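Local coordinates for protein ABC transporter (Caldanaerobius, PDB 4G68) that probably captures xylan-derived oligosaccharides outside the cell as the solute-binding component of an ABC transporter, and holds xylose units here, at residues F67-T72 with E98-N103; Q154-S159 with A383-N388; Q177-Y182 with M298-N303. All coordinates share one frame; numbering follows the deposited sequence. Where two conformers were deposited one is given.

Contact 1: residues F67-T72 with E98-N103. With XYS (alpha-D-xylopyranose), chain D; XYP (beta-D-xylopyranose), chain B; XYP (beta-D-xylopyranose), chain C.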
loop_
_atom_site.group_PDB
_atom_site.type_symbol
_atom_site.label_atom_id
_atom_site.label_comp_id
_atom_site.label_asym_id
_atom_site.label_seq_id
_atom_site.Cartn_x
_atom_site.Cartn_y
_atom_site.Cartn_z
ATOM N N PHE A 67 1.326 -17.239 -13.832
ATOM C CA PHE A 67 1.152 -15.856 -13.275
ATOM C C PHE A 67 0.756 -15.963 -11.825
ATOM O O PHE A 67 -0.260 -16.600 -11.503
ATOM C CB PHE A 67 0.045 -15.144 -14.042
ATOM C CG PHE A 67 -0.419 -13.828 -13.462
ATOM C CD1 PHE A 67 0.515 -12.854 -13.038
ATOM C CD2 PHE A 67 -1.769 -13.513 -13.496
ATOM C CE1 PHE A 67 0.100 -11.604 -12.589
ATOM C CE2 PHE A 67 -2.222 -12.251 -13.005
ATOM C CZ PHE A 67 -1.272 -11.304 -12.555
ATOM N N TRP A 68 1.540 -15.299 -10.957
ATOM C CA TRP A 68 1.145 -15.248 -9.539
ATOM C C TRP A 68 0.736 -13.853 -9.138
ATOM O O TRP A 68 1.351 -12.866 -9.564
ATOM C CB TRP A 68 2.258 -15.705 -8.615
ATOM C CG TRP A 68 2.744 -17.124 -8.812
ATOM C CD1 TRP A 68 2.204 -18.141 -9.626
ATOM C CD2 TRP A 68 3.900 -17.696 -8.184
ATOM N NE1 TRP A 68 3.018 -19.293 -9.548
ATOM C CE2 TRP A 68 4.024 -19.066 -8.675
ATOM C CE3 TRP A 68 4.805 -17.239 -7.234
ATOM C CZ2 TRP A 68 5.066 -19.932 -8.215
ATOM C CZ3 TRP A 68 5.878 -18.070 -6.839
ATOM C CH2 TRP A 68 5.983 -19.396 -7.285
ATOM N N ASN A 69 -0.310 -13.775 -8.334
ATOM C CA ASN A 69 -0.777 -12.511 -7.780
ATOM C C ASN A 69 -1.397 -12.685 -6.384
ATOM O O ASN A 69 -1.575 -13.832 -5.890
ATOM C CB ASN A 69 -1.755 -11.784 -8.777
ATOM C CG ASN A 69 -3.072 -12.567 -8.966
ATOM O OD1 ASN A 69 -3.965 -12.482 -8.116
ATOM N ND2 ASN A 69 -3.174 -13.389 -10.032
ATOM N N LEU A 70 -1.786 -11.580 -5.746
ATOM C CA LEU A 70 -2.336 -11.684 -4.403
ATOM C C LEU A 70 -3.752 -11.275 -4.292
ATOM O O LEU A 70 -4.194 -10.958 -3.199
ATOM C CB LEU A 70 -1.394 -10.882 -3.436
ATOM C CG LEU A 70 -1.155 -9.373 -3.776
ATOM C CD1 LEU A 70 -2.447 -8.546 -3.905
ATOM C CD2 LEU A 70 -0.413 -8.791 -2.579
ATOM N N PHE A 71 -4.475 -11.151 -5.438
ATOM C CA PHE A 71 -5.852 -10.692 -5.341
ATOM C C PHE A 71 -6.825 -11.776 -4.851
ATOM O O PHE A 71 -7.456 -12.500 -5.627
ATOM C CB PHE A 71 -6.309 -10.081 -6.654
ATOM C CG PHE A 71 -5.641 -8.736 -6.923
ATOM C CD1 PHE A 71 -6.018 -7.588 -6.216
ATOM C CD2 PHE A 71 -4.554 -8.675 -7.811
ATOM C CE1 PHE A 71 -5.359 -6.355 -6.472
ATOM C CE2 PHE A 71 -3.887 -7.476 -8.017
ATOM C CZ PHE A 71 -4.284 -6.326 -7.361
ATOM N N THR A 72 -6.900 -11.899 -3.539
ATOM C CA THR A 72 -7.633 -12.986 -2.926
ATOM C C THR A 72 -9.074 -12.631 -2.561
ATOM O O THR A 72 -9.891 -13.480 -2.520
ATOM C CB THR A 72 -6.965 -13.541 -1.635
ATOM O OG1 THR A 72 -6.563 -12.487 -0.781
ATOM C CG2 THR A 72 -5.786 -14.487 -1.956
ATOM N N GLU A 98 -3.057 -18.979 -13.385
ATOM C CA GLU A 98 -2.684 -18.137 -12.190
ATOM C C GLU A 98 -2.684 -18.960 -10.937
ATOM O O GLU A 98 -3.419 -19.998 -10.818
ATOM C CB GLU A 98 -3.628 -16.894 -12.124
ATOM C CG GLU A 98 -5.121 -17.220 -11.875
ATOM C CD GLU A 98 -5.962 -16.094 -11.287
ATOM O OE1 GLU A 98 -5.440 -15.093 -10.765
ATOM O OE2 GLU A 98 -7.211 -16.214 -11.341
ATOM N N SER A 99 -1.853 -18.558 -9.972
ATOM C CA SER A 99 -1.910 -19.100 -8.610
ATOM C C SER A 99 -2.028 -17.852 -7.708
ATOM O O SER A 99 -1.219 -16.930 -7.843
ATOM C CB SER A 99 -0.627 -19.888 -8.317
ATOM O OG SER A 99 -0.554 -20.217 -6.925
ATOM N N VAL A 100 -3.000 -17.833 -6.823
ATOM C CA VAL A 100 -3.320 -16.640 -6.021
ATOM C C VAL A 100 -3.013 -16.889 -4.549
ATOM O O VAL A 100 -3.467 -17.883 -3.980
ATOM C CB VAL A 100 -4.821 -16.301 -6.102
ATOM C CG1 VAL A 100 -5.111 -14.982 -5.385
ATOM C CG2 VAL A 100 -5.290 -16.226 -7.521
ATOM N N THR A 101 -2.251 -15.986 -3.942
ATOM C CA THR A 101 -1.811 -16.247 -2.518
ATOM C C THR A 101 -2.065 -14.969 -1.710
ATOM O O THR A 101 -1.765 -13.844 -2.215
ATOM C CB THR A 101 -0.332 -16.608 -2.492
ATOM O OG1 THR A 101 -0.104 -17.785 -3.261
ATOM C CG2 THR A 101 0.200 -16.797 -1.020
ATOM N N GLU A 102 -2.617 -15.134 -0.502
ATOM C CA GLU A 102 -2.890 -13.991 0.365
ATOM C C GLU A 102 -1.586 -13.113 0.499
ATOM O O GLU A 102 -0.523 -13.626 0.694
ATOM C CB GLU A 102 -3.424 -14.426 1.720
ATOM C CG GLU A 102 -3.651 -13.221 2.644
ATOM C CD GLU A 102 -2.410 -12.793 3.475
ATOM O OE1 GLU A 102 -1.527 -13.678 3.766
ATOM O OE2 GLU A 102 -2.374 -11.615 3.990
ATOM N N ASN A 103 -1.773 -11.791 0.428
ATOM C CA ASN A 103 -0.700 -10.805 0.620
ATOM C C ASN A 103 0.507 -11.202 1.444
ATOM O O ASN A 103 1.634 -11.268 0.913
ATOM C CB ASN A 103 -1.392 -9.514 1.170
ATOM C CG ASN A 103 -0.435 -8.366 1.440
ATOM O OD1 ASN A 103 0.447 -8.087 0.662
ATOM N ND2 ASN A 103 -0.650 -7.657 2.552
HETATM C C1 XYS D . -7.788 -7.905 -2.906
HETATM C C2 XYS D . -6.660 -8.425 -1.983
HETATM C C3 XYS D . -5.811 -7.326 -1.329
HETATM C C4 XYS D . -5.487 -6.215 -2.344
HETATM C C5 XYS D . -6.776 -5.688 -2.971
HETATM O O1 XYS D . -9.041 -8.482 -2.713
HETATM O O2 XYS D . -7.021 -9.358 -1.040
HETATM O O3 XYS D . -4.684 -7.938 -0.818
HETATM O O4 XYS D . -4.590 -5.231 -1.881
HETATM O O5 XYS D . -7.815 -6.534 -3.141
HETATM C C1 XYP B . -3.340 -5.464 -1.679
HETATM C C2 XYP B . -2.591 -4.414 -2.503
HETATM C C3 XYP B . -1.095 -4.589 -2.154
HETATM C C4 XYP B . -0.991 -4.348 -0.666
HETATM C C5 XYP B . -1.887 -5.340 0.101
HETATM O O2 XYP B . -2.777 -4.753 -3.877
HETATM O O3 XYP B . -0.448 -3.503 -2.850
HETATM O O4 XYP B . 0.378 -4.595 -0.327
HETATM O O5 XYP B . -3.237 -5.133 -0.332
HETATM C C1 XYP C . 0.928 -3.897 0.749
HETATM C C2 XYP C . 2.084 -4.722 1.308
HETATM C C3 XYP C . 2.746 -3.905 2.423
HETATM C C4 XYP C . 3.074 -2.458 1.975
HETATM C C5 XYP C . 1.888 -1.778 1.230
HETATM O O2 XYP C . 1.593 -5.974 1.740
HETATM O O3 XYP C . 3.935 -4.629 2.809
HETATM O O4 XYP C . 3.474 -1.625 3.066
HETATM O O5 XYP C . 1.363 -2.656 0.241
HETATM O O HOH W 1 -4.347 -10.658 -0.326
#
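N69 and E98 both carry CG between the backbone N and the carbonyl carbon (chi1 66° and 65°), which brings amide and carboxylate together on one face of the parallel strands 67-69 and 98-100. N69 ND2 donates to E98 OE1 at 2.9 Å. The bond is nearly straight at 168°, and OE1 lies in the amide plane. The other end of the same amide is also gripped: N69 OD1 takes the N-H of F71 on a lone pair, at 3.0 Å, forming an Asx turn. These two bonds fix the amide's rotation where the strand gives way to the binding loop. Between the strands, F67 O accepts from S99 N and N69 O from T101 N, while the N69 N to S99 O bond is weak. Beyond the strands, T72 CG2 meets V100 CG1 at 3.5 Å, the side chains running alongside in opposite senses. L70 CD2 packs against N103 OD1 at 3.4 Å. The N103 amide faces the sugar: OD1 accepts from O2 of the chain C xylose at 2.6 Å, and ND2 donates to that same O2 at 2.9 Å in a bent bond. Water 1 joins L70 O, T72 OG1 and N103 N to O2 and O3 of the alpha-xylose. L70, F71, T72 and N103 line part of the glycan pocket. The contact belongs to a beta-alpha-beta unit in which helix 76-90 links the two strands and packs against E98. E102 caps helix 103-115 through D104 N and A105 N, and strand 122-126 flanks 67-69 on its other edge, with Q124 bonded to L70 N.

Contact 2: residues Q154-S159 with A383-N388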
loop_
_atom_site.group_PDB
_atom_site.type_symbol
_atom_site.label_atom_id
_atom_site.label_comp_id
_atom_site.label_asym_id
_atom_site.label_seq_id
_atom_site.Cartn_x
_atom_site.Cartn_y
_atom_site.Cartn_z
ATOM N N GLN A 154 1.037 5.057 -22.767
ATOM C CA GLN A 154 -0.209 4.541 -22.248
ATOM C C GLN A 154 -0.315 4.570 -20.747
ATOM O O GLN A 154 -1.397 4.322 -20.224
ATOM C CB GLN A 154 -0.412 3.078 -22.714
ATOM C CG GLN A 154 -0.485 2.971 -24.252
ATOM C CD GLN A 154 -1.114 1.651 -24.629
ATOM O OE1 GLN A 154 -0.518 0.643 -24.566
ATOM N NE2 GLN A 154 -2.364 1.670 -24.919
ATOM N N LEU A 155 0.803 4.827 -20.065
ATOM C CA LEU A 155 0.828 4.989 -18.622
ATOM C C LEU A 155 1.001 6.435 -18.232
ATOM O O LEU A 155 1.475 7.271 -19.017
ATOM C CB LEU A 155 1.947 4.209 -17.989
ATOM C CG LEU A 155 1.729 2.688 -17.984
ATOM C CD1 LEU A 155 2.179 2.083 -19.295
ATOM C CD2 LEU A 155 2.389 2.087 -16.779
ATOM N N LEU A 156 0.577 6.719 -17.019
ATOM C CA LEU A 156 0.736 8.065 -16.454
ATOM C C LEU A 156 2.225 8.441 -16.367
ATOM O O LEU A 156 3.104 7.622 -16.201
ATOM C CB LEU A 156 0.128 8.115 -15.061
ATOM C CG LEU A 156 -1.366 8.311 -14.905
ATOM C CD1 LEU A 156 -2.164 7.490 -15.829
ATOM C CD2 LEU A 156 -1.857 8.053 -13.489
ATOM N N PRO A 157 2.521 9.747 -16.403
ATOM C CA PRO A 157 3.888 10.239 -16.290
ATOM C C PRO A 157 4.569 9.767 -15.045
ATOM O O PRO A 157 3.927 9.741 -14.006
ATOM C CB PRO A 157 3.696 11.780 -16.180
ATOM C CG PRO A 157 2.416 12.046 -16.916
ATOM C CD PRO A 157 1.539 10.802 -16.688
ATOM N N GLY A 158 5.827 9.347 -15.157
ATOM C CA GLY A 158 6.629 8.954 -13.976
ATOM C C GLY A 158 6.361 7.518 -13.470
ATOM O O GLY A 158 7.041 7.014 -12.494
ATOM N N SER A 159 5.514 6.813 -14.196
ATOM C CA SER A 159 5.088 5.450 -13.788
ATOM C C SER A 159 6.241 4.466 -13.619
ATOM O O SER A 159 6.138 3.550 -12.809
ATOM C CB SER A 159 4.025 4.874 -14.728
ATOM O OG SER A 159 2.797 5.555 -14.518
ATOM N N ALA A 383 -2.173 3.141 -12.588
ATOM C CA ALA A 383 -0.911 3.703 -13.142
ATOM C C ALA A 383 -1.094 3.898 -14.672
ATOM O O ALA A 383 -0.345 4.670 -15.261
ATOM C CB ALA A 383 0.295 2.798 -12.869
ATOM N N TRP A 384 -2.027 3.173 -15.295
ATOM C CA TRP A 384 -2.279 3.316 -16.738
ATOM C C TRP A 384 -3.305 4.402 -16.936
ATOM O O TRP A 384 -4.175 4.606 -16.069
ATOM C CB TRP A 384 -2.791 2.060 -17.351
ATOM C CG TRP A 384 -1.719 0.967 -17.471
ATOM C CD1 TRP A 384 -1.055 0.334 -16.400
ATOM C CD2 TRP A 384 -1.137 0.415 -18.678
ATOM N NE1 TRP A 384 -0.161 -0.592 -16.870
ATOM C CE2 TRP A 384 -0.169 -0.609 -18.250
ATOM C CE3 TRP A 384 -1.362 0.590 -20.054
ATOM C CZ2 TRP A 384 0.581 -1.368 -19.168
ATOM C CZ3 TRP A 384 -0.648 -0.220 -20.972
ATOM C CH2 TRP A 384 0.323 -1.151 -20.565
ATOM N N LYS A 385 -3.179 5.149 -18.031
ATOM C CA LYS A 385 -4.234 6.070 -18.406
ATOM C C LYS A 385 -5.594 5.359 -18.452
ATOM O O LYS A 385 -5.664 4.160 -18.751
ATOM C CB LYS A 385 -3.894 6.711 -19.790
ATOM C CG LYS A 385 -2.652 7.531 -19.664
ATOM C CD LYS A 385 -2.361 8.303 -20.969
ATOM C CE LYS A 385 -1.047 9.048 -20.762
ATOM N NZ LYS A 385 -0.433 9.578 -22.031
ATOM N N TYR A 386 -6.668 6.114 -18.254
ATOM C CA TYR A 386 -7.988 5.548 -18.070
ATOM C C TYR A 386 -9.075 6.308 -18.809
ATOM O O TYR A 386 -10.231 6.323 -18.355
ATOM C CB TYR A 386 -8.325 5.458 -16.548
ATOM C CG TYR A 386 -7.980 6.672 -15.700
ATOM C CD1 TYR A 386 -8.921 7.725 -15.531
ATOM C CD2 TYR A 386 -6.724 6.792 -15.072
ATOM C CE1 TYR A 386 -8.619 8.826 -14.775
ATOM C CE2 TYR A 386 -6.399 7.922 -14.342
ATOM C CZ TYR A 386 -7.378 8.924 -14.191
ATOM O OH TYR A 386 -7.059 9.983 -13.433
ATOM N N ASP A 387 -8.697 6.919 -19.934
ATOM C CA ASP A 387 -9.629 7.623 -20.856
ATOM C C ASP A 387 -10.685 6.664 -21.429
ATOM O O ASP A 387 -11.803 7.084 -21.752
ATOM C CB ASP A 387 -8.838 8.296 -22.010
ATOM C CG ASP A 387 -7.751 9.261 -21.510
ATOM O OD1 ASP A 387 -8.089 10.296 -20.880
ATOM O OD2 ASP A 387 -6.549 9.012 -21.781
ATOM N N ASN A 388 -10.333 5.392 -21.582
ATOM C CA ASN A 388 -11.320 4.332 -21.989
ATOM C C ASN A 388 -12.414 4.025 -20.946
ATOM O O ASN A 388 -13.433 3.401 -21.248
ATOM C CB ASN A 388 -10.609 3.028 -22.376
ATOM C CG ASN A 388 -9.755 2.462 -21.243
ATOM O OD1 ASN A 388 -9.942 1.328 -20.834
ATOM N ND2 ASN A 388 -8.831 3.240 -20.743
HETATM O O HOH W 2 -3.952 3.208 -21.100
#
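L155 and W384 meet at a single backbone bridge between the loop leading to strand 164-165 and the loop after strand 381-382, next to a type II beta turn that runs from L156 to S159. Two main-chain hydrogen bonds make the bridge. L156 N donates to A383 O at 2.9 Å, nearly straight. K385 N donates to Q154 O, which also accepts from water 2; that water gives a second bond to K385 O and so spans the two loops. The apolar part is a CH-pi contact. L155 has CG anti to its carbonyl carbon (chi1 -72°), and CD1 stands over the six-membered ring of W384, 3.6 Å from the centroid and 7° off the normal. The other methyl, CD2, sits over the same indole near NE1, at 3.7 Å. Q154 approaches differently: its OE1 comes to the ring edge near CZ3, with the amide plane turned 73° from the ring. The indole N-H is bound to P173 O on strand 168-184, and A367 and K368 of helix 356-377 touch the W384 side chain. An alanine in place of W384 would probably leave L155 without the face it rests on and P173 O without its indole donor. L156 reaches across to the other loop: its CD1 lies 3.4 Å from K385 N and borders K385 CG. K385 itself runs out extended, and its NZ bonds to D153 O. Within the turn, L156 O accepts twice from one face of its plane, from S159 N and, at 2.7 Å, from S159 OG.

Contact 3: residues Q177-Y182 with M298-N303. With XYP (beta-D-xylopyranose), chain C.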
loop_
_atom_site.group_PDB
_atom_site.type_symbol
_atom_site.label_atom_id
_atom_site.label_comp_id
_atom_site.label_asym_id
_atom_site.label_seq_id
_atom_site.Cartn_x
_atom_site.Cartn_y
_atom_site.Cartn_z
ATOM N N GLN A 177 -0.027 3.660 -4.880
ATOM C CA GLN A 177 -0.581 3.616 -3.540
ATOM C C GLN A 177 -0.632 5.045 -2.955
ATOM O O GLN A 177 0.129 5.925 -3.368
ATOM C CB GLN A 177 0.335 2.748 -2.647
ATOM C CG GLN A 177 0.225 1.254 -3.044
ATOM C CD GLN A 177 0.971 0.376 -2.047
ATOM O OE1 GLN A 177 1.625 0.876 -1.107
ATOM N NE2 GLN A 177 0.896 -0.950 -2.279
ATOM N N ALA A 178 -1.529 5.279 -2.008
ATOM C CA ALA A 178 -1.585 6.572 -1.321
ATOM C C ALA A 178 -2.216 6.300 0.054
ATOM O O ALA A 178 -3.132 5.442 0.185
ATOM C CB ALA A 178 -2.434 7.589 -2.100
ATOM N N SER A 179 -1.764 7.025 1.056
ATOM C CA SER A 179 -2.240 6.869 2.447
ATOM C C SER A 179 -3.562 7.644 2.647
ATOM O O SER A 179 -3.655 8.837 2.259
ATOM C CB SER A 179 -1.149 7.331 3.417
ATOM O OG SER A 179 -0.687 8.673 3.082
ATOM N N VAL A 180 -4.541 6.994 3.240
ATOM C CA VAL A 180 -5.921 7.531 3.313
ATOM C C VAL A 180 -6.375 7.336 4.769
ATOM O O VAL A 180 -6.293 6.248 5.305
ATOM C CB VAL A 180 -6.829 6.688 2.446
ATOM C CG1 VAL A 180 -8.271 7.256 2.501
ATOM C CG2 VAL A 180 -6.334 6.732 0.952
ATOM N N LEU A 181 -6.836 8.408 5.371
ATOM C CA LEU A 181 -7.668 8.311 6.590
ATOM C C LEU A 181 -9.144 8.206 6.196
ATOM O O LEU A 181 -9.716 9.115 5.572
ATOM C CB LEU A 181 -7.428 9.531 7.510
ATOM C CG LEU A 181 -8.338 9.587 8.760
ATOM C CD1 LEU A 181 -8.041 8.369 9.586
ATOM C CD2 LEU A 181 -8.009 10.876 9.517
ATOM N N TYR A 182 -9.726 7.029 6.451
ATOM C CA TYR A 182 -11.151 6.803 6.114
ATOM C C TYR A 182 -12.025 7.116 7.318
ATOM O O TYR A 182 -11.693 6.824 8.455
ATOM C CB TYR A 182 -11.381 5.315 5.766
ATOM C CG TYR A 182 -10.550 4.816 4.606
ATOM C CD1 TYR A 182 -11.108 4.800 3.290
ATOM C CD2 TYR A 182 -9.269 4.275 4.795
ATOM C CE1 TYR A 182 -10.407 4.357 2.200
ATOM C CE2 TYR A 182 -8.561 3.784 3.692
ATOM C CZ TYR A 182 -9.115 3.823 2.420
ATOM O OH TYR A 182 -8.492 3.305 1.268
HETATM N N MSE A 298 -13.006 5.154 12.300
HETATM C CA MSE A 298 -11.936 5.510 11.357
HETATM C C MSE A 298 -11.096 4.303 10.995
HETATM O O MSE A 298 -11.053 3.274 11.698
HETATM C CB MSE A 298 -11.018 6.533 12.041
HETATM C CG MSE A 298 -11.772 7.845 12.250
HETATM SE SE MSE A 298 -10.566 9.181 13.129
HETATM C CE MSE A 298 -10.753 8.500 14.975
ATOM N N TYR A 299 -10.417 4.398 9.878
ATOM C CA TYR A 299 -9.503 3.350 9.481
ATOM C C TYR A 299 -8.362 4.131 8.765
ATOM O O TYR A 299 -8.609 5.089 8.073
ATOM C CB TYR A 299 -10.237 2.451 8.457
ATOM C CG TYR A 299 -9.354 1.302 7.964
ATOM C CD1 TYR A 299 -9.403 0.055 8.577
ATOM C CD2 TYR A 299 -8.463 1.497 6.925
ATOM C CE1 TYR A 299 -8.608 -1.000 8.124
ATOM C CE2 TYR A 299 -7.635 0.458 6.467
ATOM C CZ TYR A 299 -7.739 -0.780 7.036
ATOM O OH TYR A 299 -6.895 -1.789 6.575
ATOM N N PHE A 300 -7.132 3.735 8.957
ATOM C CA PHE A 300 -6.039 4.433 8.248
ATOM C C PHE A 300 -5.118 3.412 7.582
ATOM O O PHE A 300 -4.638 2.433 8.219
ATOM C CB PHE A 300 -5.209 5.360 9.180
ATOM C CG PHE A 300 -4.032 5.989 8.486
ATOM C CD1 PHE A 300 -4.207 7.146 7.671
ATOM C CD2 PHE A 300 -2.748 5.438 8.622
ATOM C CE1 PHE A 300 -3.120 7.691 6.964
ATOM C CE2 PHE A 300 -1.649 5.991 7.934
ATOM C CZ PHE A 300 -1.810 7.120 7.102
ATOM N N GLY A 301 -4.885 3.626 6.284
ATOM C CA GLY A 301 -3.901 2.771 5.602
ATOM C C GLY A 301 -3.889 3.038 4.116
ATOM O O GLY A 301 -4.135 4.201 3.687
ATOM N N GLY A 302 -3.720 1.965 3.331
ATOM C CA GLY A 302 -3.595 2.215 1.929
ATOM C C GLY A 302 -4.959 2.456 1.290
ATOM O O GLY A 302 -6.023 1.979 1.761
ATOM N N ASN A 303 -4.923 3.192 0.186
ATOM C CA ASN A 303 -6.058 3.368 -0.720
ATOM C C ASN A 303 -6.572 2.017 -1.220
ATOM O O ASN A 303 -7.728 1.913 -1.588
ATOM C CB ASN A 303 -5.531 4.113 -1.964
ATOM C CG ASN A 303 -4.479 3.294 -2.670
ATOM O OD1 ASN A 303 -3.367 3.105 -2.208
ATOM N ND2 ASN A 303 -4.872 2.753 -3.825
HETATM C C1 XYP C . 0.928 -3.897 0.749
HETATM C C2 XYP C . 2.084 -4.722 1.308
HETATM C C3 XYP C . 2.746 -3.905 2.423
HETATM C C4 XYP C . 3.074 -2.458 1.975
HETATM C C5 XYP C . 1.888 -1.778 1.230
HETATM O O2 XYP C . 1.593 -5.974 1.740
HETATM O O3 XYP C . 3.935 -4.629 2.809
HETATM O O4 XYP C . 3.474 -1.625 3.066
HETATM O O5 XYP C . 1.363 -2.656 0.241
#
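Y182 and Y299 form a hydrogen-bonded pair of an antiparallel ladder, and the Y182 side chain lies along the partner segment. Its CB is 3.6 Å from Y299 O, the carbonyl that also accepts from Y182 N. CG is anti to its own carbonyl carbon (chi1 -59°), which lays the ring beside segment 298-303. Ring atom CD2 meets Y299 CD2 at 3.6 Å; the two side chains run side by side, their ring planes 65° apart. CE2 passes G302 O at 3.7 Å. At the tip, OH donates to that same G302 O at 2.8 Å, with the acceptor in the plane of the ring at its edge. V180 CG1 rests over the ring centre, 3.4 Å above it. The chain turns a corner at G301, and the phenol bond ties the part beyond the corner back to the strand. N303 closes that end: its N donates to A178 O, and its OD1 takes A178 N at 2.9 Å from above the carbonyl plane. On the opposite sheet face, L181 CB meets F300 CD1 at 4.0 Å. Strand 168-184 also carries Q177, whose NE2 donates to O5 of the chain C xylose at 3.1 Å. F309 meets both tyrosines edge-to-face. Helix 284-292 packs on both as well, helix 225-239 lies against S179 and F300, and helix 396-406 touches V180 and Y182.

Overall arrangement
Contact 1 closes first along the chain, then contact 2 opens, and contact 3 is nested inside the loop that contact 2 closes. No two touch: centres lie about 22 to 24 Å apart. Nearest atoms are about 8 Å apart for contact 3 with either other contact, and about 11 Å for contacts 1 and 2. Contacts 1 and 3 reach the same mixed sheet and both bind the chain C xylose, through N103 and Q177. The sugar thus sits between them, as expected for a two-lobed solute-binding protein that holds its ligand in a cleft. Contact 2 joins loops beside strand 168-184, which runs on into contact 3. The side chain of A383 is about 12 Å from a bound xylose.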